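Local coordinates for exopolysaccharide biosynthesis protein (Pantoea stewartii subsp. stewartii DC283, PDB 6TGF) that probably acts as a hydrolase that modifies the glycan matrix of the bacterial biofilm, using a parallel beta-helix fold like that of phage tailspikes, at residues I593-A604 / Y619-V629. Residues are numbered along the deposited sequence; the frame is centred on the assembly and turned at random.
Sequences IHVQRKKDHAEA and YVAKTDTDTQV
The Y619 ring lies obliquely beside strand 602-604: CD1 lies 3.7 Å from A604 CB, and OH reaches the aliphatic CB and CG of E603. With CG held between the backbone N and the carbonyl carbon (chi1 69°), the ring's long axis points across that strand, and H674 meets it edge-to-face. The E603 carboxylate is engaged elsewhere, by T573 and G572 of a second subunit. Deeper in, V595 CG1 and T627 CG2 meet tip to tip at 3.9 Å, while V595 CG2 passes V629 CG2 in the opposite sense. Strands 593-597 and 626-629 do not pair: their axes stay 9.0 Å apart at 164°, and each strand hydrogen-bonds within its own hairpin. That spacing fits two antiparallel sheets packed face to face, a beta-sandwich beyond the central beta-helix, here joined near the hairpin turns. At the turns, H601 N donates to D624 OD1 over 3.3 Å, nearly straight at 165°, arriving on the anti side of the carboxylate and tilted from its plane. H601 ND1 adds a weak, strongly bent bond to A621 O. R597, extended from CG to NE, brings its guanidinium to D624, whose carbonyl carbon lies 3.8 Å above one face, offset toward the rim, and its NH1 bonds to the S552 carbonyl. Within the facing turn, T623 OG1 accepts from D626 N in an ST motif, and D626 OD2 receives both T623 OG1 and T625 OG1.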
ATOM      1  N   ILE B 593      -3.466 -32.461 -34.539  1.00 39.55           N
ATOM      2  CA  ILE B 593      -4.769 -33.142 -34.275  1.00 39.74           C
ATOM      3  C   ILE B 593      -5.894 -32.104 -34.343  1.00 39.78           C
ATOM      4  O   ILE B 593      -5.867 -31.157 -33.534  1.00 39.54           O
ATOM      5  CB  ILE B 593      -4.743 -33.862 -32.911  1.00 39.85           C
ATOM      6  CG1 ILE B 593      -3.621 -34.900 -32.841  1.00 39.96           C
ATOM      7  CG2 ILE B 593      -6.100 -34.479 -32.591  1.00 40.01           C
ATOM      8  CD1 ILE B 593      -3.249 -35.309 -31.437  1.00 40.18           C
ATOM      9  N   HIS B 594      -6.846 -32.293 -35.262  1.00 40.10           N
ATOM     10  CA  HIS B 594      -8.061 -31.451 -35.419  1.00 40.47           C
ATOM     11  C   HIS B 594      -9.244 -32.141 -34.733  1.00 40.86           C
ATOM     12  O   HIS B 594      -9.407 -33.360 -34.927  1.00 40.79           O
ATOM     13  CB  HIS B 594      -8.339 -31.171 -36.900  1.00 40.54           C
ATOM     14  CG  HIS B 594      -7.167 -30.602 -37.626  1.00 40.67           C
ATOM     15  ND1 HIS B 594      -6.334 -31.378 -38.408  1.00 40.79           N
ATOM     16  CD2 HIS B 594      -6.681 -29.344 -37.686  1.00 40.69           C
ATOM     17  CE1 HIS B 594      -5.389 -30.619 -38.923  1.00 40.75           C
ATOM     18  NE2 HIS B 594      -5.579 -29.367 -38.495  1.00 40.76           N
ATOM     19  N   VAL B 595     -10.013 -31.384 -33.945  1.00 41.19           N
ATOM     20  CA  VAL B 595     -11.270 -31.836 -33.278  1.00 41.68           C
ATOM     21  C   VAL B 595     -12.299 -30.711 -33.413  1.00 41.95           C
ATOM     22  O   VAL B 595     -11.980 -29.578 -33.008  1.00 41.81           O
ATOM     23  CB  VAL B 595     -11.029 -32.204 -31.799  1.00 41.77           C
ATOM     24  CG1 VAL B 595     -12.313 -32.633 -31.100  1.00 41.98           C
ATOM     25  CG2 VAL B 595      -9.962 -33.277 -31.647  1.00 41.75           C
ATOM     26  N   GLN B 596     -13.471 -31.009 -33.981  1.00 42.51           N
ATOM     27  CA  GLN B 596     -14.621 -30.069 -34.068  1.00 43.01           C
ATOM     28  C   GLN B 596     -15.858 -30.740 -33.464  1.00 44.05           C
ATOM     29  O   GLN B 596     -16.131 -31.900 -33.826  1.00 44.47           O
ATOM     30  CB  GLN B 596     -14.899 -29.659 -35.515  1.00 42.75           C
ATOM     31  CG  GLN B 596     -15.874 -28.493 -35.631  1.00 42.73           C
ATOM     32  CD  GLN B 596     -16.416 -28.298 -37.026  1.00 42.70           C
ATOM     33  OE1 GLN B 596     -16.620 -29.250 -37.776  1.00 42.75           O
ATOM     34  NE2 GLN B 596     -16.673 -27.051 -37.382  1.00 42.57           N
ATOM     35  N   ARG B 597     -16.570 -30.036 -32.582  1.00 45.07           N
ATOM     36  CA  ARG B 597     -17.915 -30.446 -32.105  1.00 46.29           C
ATOM     37  C   ARG B 597     -18.886 -30.326 -33.284  1.00 47.23           C
ATOM     38  O   ARG B 597     -19.028 -29.209 -33.817  1.00 47.24           O
ATOM     39  CB  ARG B 597     -18.383 -29.592 -30.921  1.00 46.48           C
ATOM     40  CG  ARG B 597     -19.750 -29.999 -30.388  1.00 47.05           C
ATOM     41  CD  ARG B 597     -20.267 -29.132 -29.257  1.00 47.30           C
ATOM     42  NE  ARG B 597     -21.719 -29.230 -29.138  1.00 47.86           N
ATOM     43  CZ  ARG B 597     -22.458 -28.609 -28.221  1.00 48.10           C
ATOM     44  NH1 ARG B 597     -21.891 -27.832 -27.312  1.00 48.06           N
ATOM     45  NH2 ARG B 597     -23.770 -28.772 -28.216  1.00 48.43           N
ATOM     46  N   LYS B 598     -19.512 -31.440 -33.677  1.00 48.32           N
ATOM     47  CA  LYS B 598     -20.490 -31.509 -34.794  1.00 49.23           C
ATOM     48  C   LYS B 598     -21.891 -31.226 -34.238  1.00 50.51           C
ATOM     49  O   LYS B 598     -21.987 -30.858 -33.050  1.00 50.60           O
ATOM     50  CB  LYS B 598     -20.408 -32.877 -35.478  1.00 49.30           C
ATOM     51  CG  LYS B 598     -19.013 -33.294 -35.927  1.00 48.91           C
ATOM     52  CD  LYS B 598     -18.356 -32.309 -36.872  1.00 48.56           C
ATOM     53  CE  LYS B 598     -17.037 -32.809 -37.423  1.00 48.18           C
ATOM     54  NZ  LYS B 598     -16.471 -31.872 -38.421  1.00 47.99           N
ATOM     55  N   LYS B 599     -22.931 -31.383 -35.065  1.00 51.91           N
ATOM     56  CA  LYS B 599     -24.355 -31.243 -34.654  1.00 53.12           C
ATOM     57  C   LYS B 599     -24.616 -32.191 -33.477  1.00 53.65           C
ATOM     58  O   LYS B 599     -25.286 -31.767 -32.515  1.00 53.65           O
ATOM     59  CB  LYS B 599     -25.294 -31.533 -35.829  1.00 54.00           C
ATOM     60  CG  LYS B 599     -25.090 -30.650 -37.055  1.00 54.31           C
ATOM     61  CD  LYS B 599     -26.292 -30.572 -37.978  1.00 55.21           C
ATOM     62  CE  LYS B 599     -26.733 -31.906 -38.544  1.00 55.86           C
ATOM     63  NZ  LYS B 599     -25.701 -32.517 -39.414  1.00 55.71           N
ATOM     64  N   ASP B 600     -24.089 -33.417 -33.561  1.00 54.17           N
ATOM     65  CA  ASP B 600     -24.088 -34.437 -32.478  1.00 55.09           C
ATOM     66  C   ASP B 600     -22.646 -34.896 -32.242  1.00 54.90           C
ATOM     67  O   ASP B 600     -21.986 -35.270 -33.228  1.00 54.80           O
ATOM     68  CB  ASP B 600     -24.969 -35.634 -32.838  1.00 55.87           C
ATOM     69  CG  ASP B 600     -26.314 -35.243 -33.426  1.00 56.71           C
ATOM     70  OD1 ASP B 600     -27.168 -34.750 -32.660  1.00 57.27           O
ATOM     71  OD2 ASP B 600     -26.488 -35.421 -34.647  1.00 57.10           O
ATOM     72  N   HIS B 601     -22.182 -34.867 -30.989  1.00 55.06           N
ATOM     73  CA  HIS B 601     -20.819 -35.302 -30.578  1.00 54.94           C
ATOM     74  C   HIS B 601     -19.769 -34.463 -31.318  1.00 54.04           C
ATOM     75  O   HIS B 601     -20.124 -33.385 -31.831  1.00 54.07           O
ATOM     76  CB  HIS B 601     -20.642 -36.806 -30.838  1.00 55.63           C
ATOM     77  CG  HIS B 601     -21.715 -37.653 -30.245  1.00 56.92           C
ATOM     78  ND1 HIS B 601     -21.662 -38.109 -28.941  1.00 57.47           N
ATOM     79  CD2 HIS B 601     -22.866 -38.128 -30.765  1.00 57.77           C
ATOM     80  CE1 HIS B 601     -22.734 -38.828 -28.686  1.00 58.19           C
ATOM     81  NE2 HIS B 601     -23.490 -38.856 -29.788  1.00 58.43           N
ATOM     82  N   ALA B 602     -18.522 -34.945 -31.355  1.00 53.35           N
ATOM     83  CA  ALA B 602     -17.392 -34.371 -32.121  1.00 52.43           C
ATOM     84  C   ALA B 602     -16.748 -35.477 -32.960  1.00 51.76           C
ATOM     85  O   ALA B 602     -16.922 -36.662 -32.615  1.00 51.91           O
ATOM     86  CB  ALA B 602     -16.394 -33.747 -31.175  1.00 52.22           C
ATOM     87  N   GLU B 603     -16.048 -35.092 -34.030  1.00 51.04           N
ATOM     88  CA  GLU B 603     -15.203 -35.992 -34.861  1.00 50.78           C
ATOM     89  C   GLU B 603     -13.804 -35.379 -34.954  1.00 49.80           C
ATOM     90  O   GLU B 603     -13.680 -34.167 -34.697  1.00 49.92           O
ATOM     91  CB  GLU B 603     -15.844 -36.207 -36.234  1.00 51.10           C
ATOM     92  CG  GLU B 603     -17.061 -37.115 -36.182  1.00 51.60           C
ATOM     93  CD  GLU B 603     -17.986 -37.058 -37.384  1.00 51.85           C
ATOM     94  OE1 GLU B 603     -17.693 -36.301 -38.329  1.00 51.62           O
ATOM     95  OE2 GLU B 603     -19.009 -37.773 -37.369  1.00 52.33           O
ATOM     96  N   ALA B 604     -12.797 -36.191 -35.282  1.00 49.29           N
ATOM     97  CA  ALA B 604     -11.369 -35.795 -35.298  1.00 48.58           C
ATOM     98  C   ALA B 604     -10.717 -36.188 -36.628  1.00 48.01           C
ATOM     99  O   ALA B 604     -11.366 -36.877 -37.436  1.00 48.47           O
ATOM    100  CB  ALA B 604     -10.652 -36.416 -34.125  1.00 48.66           C
ATOM    101  N   TYR B 619     -10.311 -41.107 -30.123  1.00 53.78           N
ATOM    102  CA  TYR B 619     -11.094 -40.159 -29.288  1.00 53.86           C
ATOM    103  C   TYR B 619     -12.372 -40.841 -28.784  1.00 54.61           C
ATOM    104  O   TYR B 619     -12.758 -41.897 -29.321  1.00 54.75           O
ATOM    105  CB  TYR B 619     -11.402 -38.879 -30.071  1.00 53.29           C
ATOM    106  CG  TYR B 619     -12.381 -39.046 -31.205  1.00 53.10           C
ATOM    107  CD1 TYR B 619     -11.955 -39.434 -32.465  1.00 52.95           C
ATOM    108  CD2 TYR B 619     -13.734 -38.812 -31.023  1.00 53.21           C
ATOM    109  CE1 TYR B 619     -12.849 -39.590 -33.513  1.00 53.06           C
ATOM    110  CE2 TYR B 619     -14.640 -38.965 -32.058  1.00 53.30           C
ATOM    111  CZ  TYR B 619     -14.197 -39.353 -33.310  1.00 53.21           C
ATOM    112  OH  TYR B 619     -15.084 -39.505 -34.335  1.00 53.38           O
ATOM    113  N   VAL B 620     -12.990 -40.236 -27.766  1.00 55.04           N
ATOM    114  CA  VAL B 620     -14.261 -40.692 -27.130  1.00 55.81           C
ATOM    115  C   VAL B 620     -15.174 -39.472 -26.971  1.00 56.21           C
ATOM    116  O   VAL B 620     -14.918 -38.660 -26.062  1.00 56.35           O
ATOM    117  CB  VAL B 620     -13.994 -41.384 -25.779  1.00 56.15           C
ATOM    118  CG1 VAL B 620     -15.282 -41.736 -25.050  1.00 56.54           C
ATOM    119  CG2 VAL B 620     -13.122 -42.620 -25.939  1.00 56.27           C
ATOM    120  N   ALA B 621     -16.182 -39.351 -27.838  1.00 56.87           N
ATOM    121  CA  ALA B 621     -17.226 -38.301 -27.796  1.00 57.21           C
ATOM    122  C   ALA B 621     -18.544 -38.927 -27.325  1.00 57.94           C
ATOM    123  O   ALA B 621     -19.350 -39.330 -28.187  1.00 58.30           O
ATOM    124  CB  ALA B 621     -17.358 -37.656 -29.153  1.00 56.95           C
ATOM    125  N   LYS B 622     -18.737 -39.018 -26.004  1.00 58.56           N
ATOM    126  CA  LYS B 622     -19.896 -39.697 -25.358  1.00 59.50           C
ATOM    127  C   LYS B 622     -20.948 -38.670 -24.913  1.00 59.03           C
ATOM    128  O   LYS B 622     -22.022 -39.102 -24.452  1.00 59.75           O
ATOM    129  CB  LYS B 622     -19.424 -40.559 -24.184  1.00 60.59           C
ATOM    130  CG  LYS B 622     -19.110 -42.002 -24.554  1.00 61.32           C
ATOM    131  CD  LYS B 622     -18.604 -42.842 -23.401  1.00 62.02           C
ATOM    132  CE  LYS B 622     -17.746 -44.010 -23.842  1.00 62.30           C
ATOM    133  NZ  LYS B 622     -18.269 -44.668 -25.064  1.00 62.41           N
ATOM    134  N   THR B 623     -20.651 -37.373 -25.030  1.00 57.75           N
ATOM    135  CA  THR B 623     -21.626 -36.261 -24.866  1.00 57.05           C
ATOM    136  C   THR B 623     -21.443 -35.274 -26.022  1.00 55.70           C
ATOM    137  O   THR B 623     -20.430 -35.386 -26.740  1.00 55.30           O
ATOM    138  CB  THR B 623     -21.481 -35.564 -23.505  1.00 57.25           C
ATOM    139  OG1 THR B 623     -20.358 -34.684 -23.558  1.00 56.87           O
ATOM    140  CG2 THR B 623     -21.315 -36.530 -22.352  1.00 57.69           C
ATOM    141  N   ASP B 624     -22.391 -34.346 -26.189  1.00 54.88           N
ATOM    142  CA  ASP B 624     -22.349 -33.290 -27.236  1.00 53.88           C
ATOM    143  C   ASP B 624     -21.179 -32.339 -26.956  1.00 52.90           C
ATOM    144  O   ASP B 624     -20.567 -31.864 -27.932  1.00 52.37           O
ATOM    145  CB  ASP B 624     -23.678 -32.529 -27.315  1.00 53.94           C
ATOM    146  CG  ASP B 624     -24.799 -33.296 -27.995  1.00 54.13           C
ATOM    147  OD1 ASP B 624     -24.495 -34.252 -28.737  1.00 53.86           O
ATOM    148  OD2 ASP B 624     -25.970 -32.925 -27.781  1.00 54.43           O
ATOM    149  N   THR B 625     -20.870 -32.095 -25.677  1.00 52.38           N
ATOM    150  CA  THR B 625     -19.912 -31.057 -25.207  1.00 51.57           C
ATOM    151  C   THR B 625     -18.506 -31.640 -25.010  1.00 51.02           C
ATOM    152  O   THR B 625     -17.534 -30.917 -25.306  1.00 50.50           O
ATOM    153  CB  THR B 625     -20.408 -30.416 -23.903  1.00 51.65           C
ATOM    154  OG1 THR B 625     -20.555 -31.451 -22.931  1.00 51.84           O
ATOM    155  CG2 THR B 625     -21.716 -29.677 -24.073  1.00 51.88           C
ATOM    156  N   ASP B 626     -18.399 -32.882 -24.524  1.00 51.01           N
ATOM    157  CA  ASP B 626     -17.135 -33.473 -24.004  1.00 50.84           C
ATOM    158  C   ASP B 626     -16.513 -34.412 -25.045  1.00 50.74           C
ATOM    159  O   ASP B 626     -17.249 -35.248 -25.604  1.00 51.19           O
ATOM    160  CB  ASP B 626     -17.389 -34.192 -22.678  1.00 51.29           C
ATOM    161  CG  ASP B 626     -17.952 -33.278 -21.605  1.00 51.48           C
ATOM    162  OD1 ASP B 626     -17.160 -32.528 -21.001  1.00 51.21           O
ATOM    163  OD2 ASP B 626     -19.180 -33.305 -21.396  1.00 51.92           O
ATOM    164  N   THR B 627     -15.202 -34.272 -25.278  1.00 50.29           N
ATOM    165  CA  THR B 627     -14.383 -35.111 -26.197  1.00 50.03           C
ATOM    166  C   THR B 627     -13.036 -35.434 -25.535  1.00 49.89           C
ATOM    167  O   THR B 627     -12.234 -34.496 -25.362  1.00 49.83           O
ATOM    168  CB  THR B 627     -14.148 -34.406 -27.540  1.00 49.55           C
ATOM    169  OG1 THR B 627     -15.395 -33.905 -28.022  1.00 49.79           O
ATOM    170  CG2 THR B 627     -13.526 -35.315 -28.579  1.00 49.53           C
ATOM    171  N   GLN B 628     -12.801 -36.703 -25.180  1.00 49.98           N
ATOM    172  CA  GLN B 628     -11.478 -37.206 -24.716  1.00 49.77           C
ATOM    173  C   GLN B 628     -10.625 -37.553 -25.940  1.00 49.24           C
ATOM    174  O   GLN B 628     -11.144 -38.245 -26.835  1.00 49.20           O
ATOM    175  CB  GLN B 628     -11.622 -38.431 -23.812  1.00 50.35           C
ATOM    176  CG  GLN B 628     -12.263 -38.129 -22.466  1.00 50.78           C
ATOM    177  CD  GLN B 628     -13.745 -38.414 -22.464  1.00 51.24           C
ATOM    178  OE1 GLN B 628     -14.176 -39.553 -22.626  1.00 51.70           O
ATOM    179  NE2 GLN B 628     -14.538 -37.374 -22.269  1.00 51.06           N
ATOM    180  N   VAL B 629      -9.371 -37.089 -25.968  1.00 48.69           N
ATOM    181  CA  VAL B 629      -8.398 -37.329 -27.075  1.00 48.34           C
ATOM    182  C   VAL B 629      -7.246 -38.183 -26.535  1.00 48.40           C
ATOM    183  O   VAL B 629      -6.634 -37.777 -25.528  1.00 48.31           O
ATOM    184  CB  VAL B 629      -7.889 -36.004 -27.677  1.00 47.84           C
ATOM    185  CG1 VAL B 629      -6.861 -36.231 -28.778  1.00 47.61           C
ATOM    186  CG2 VAL B 629      -9.034 -35.146 -28.193  1.00 47.66           C
TER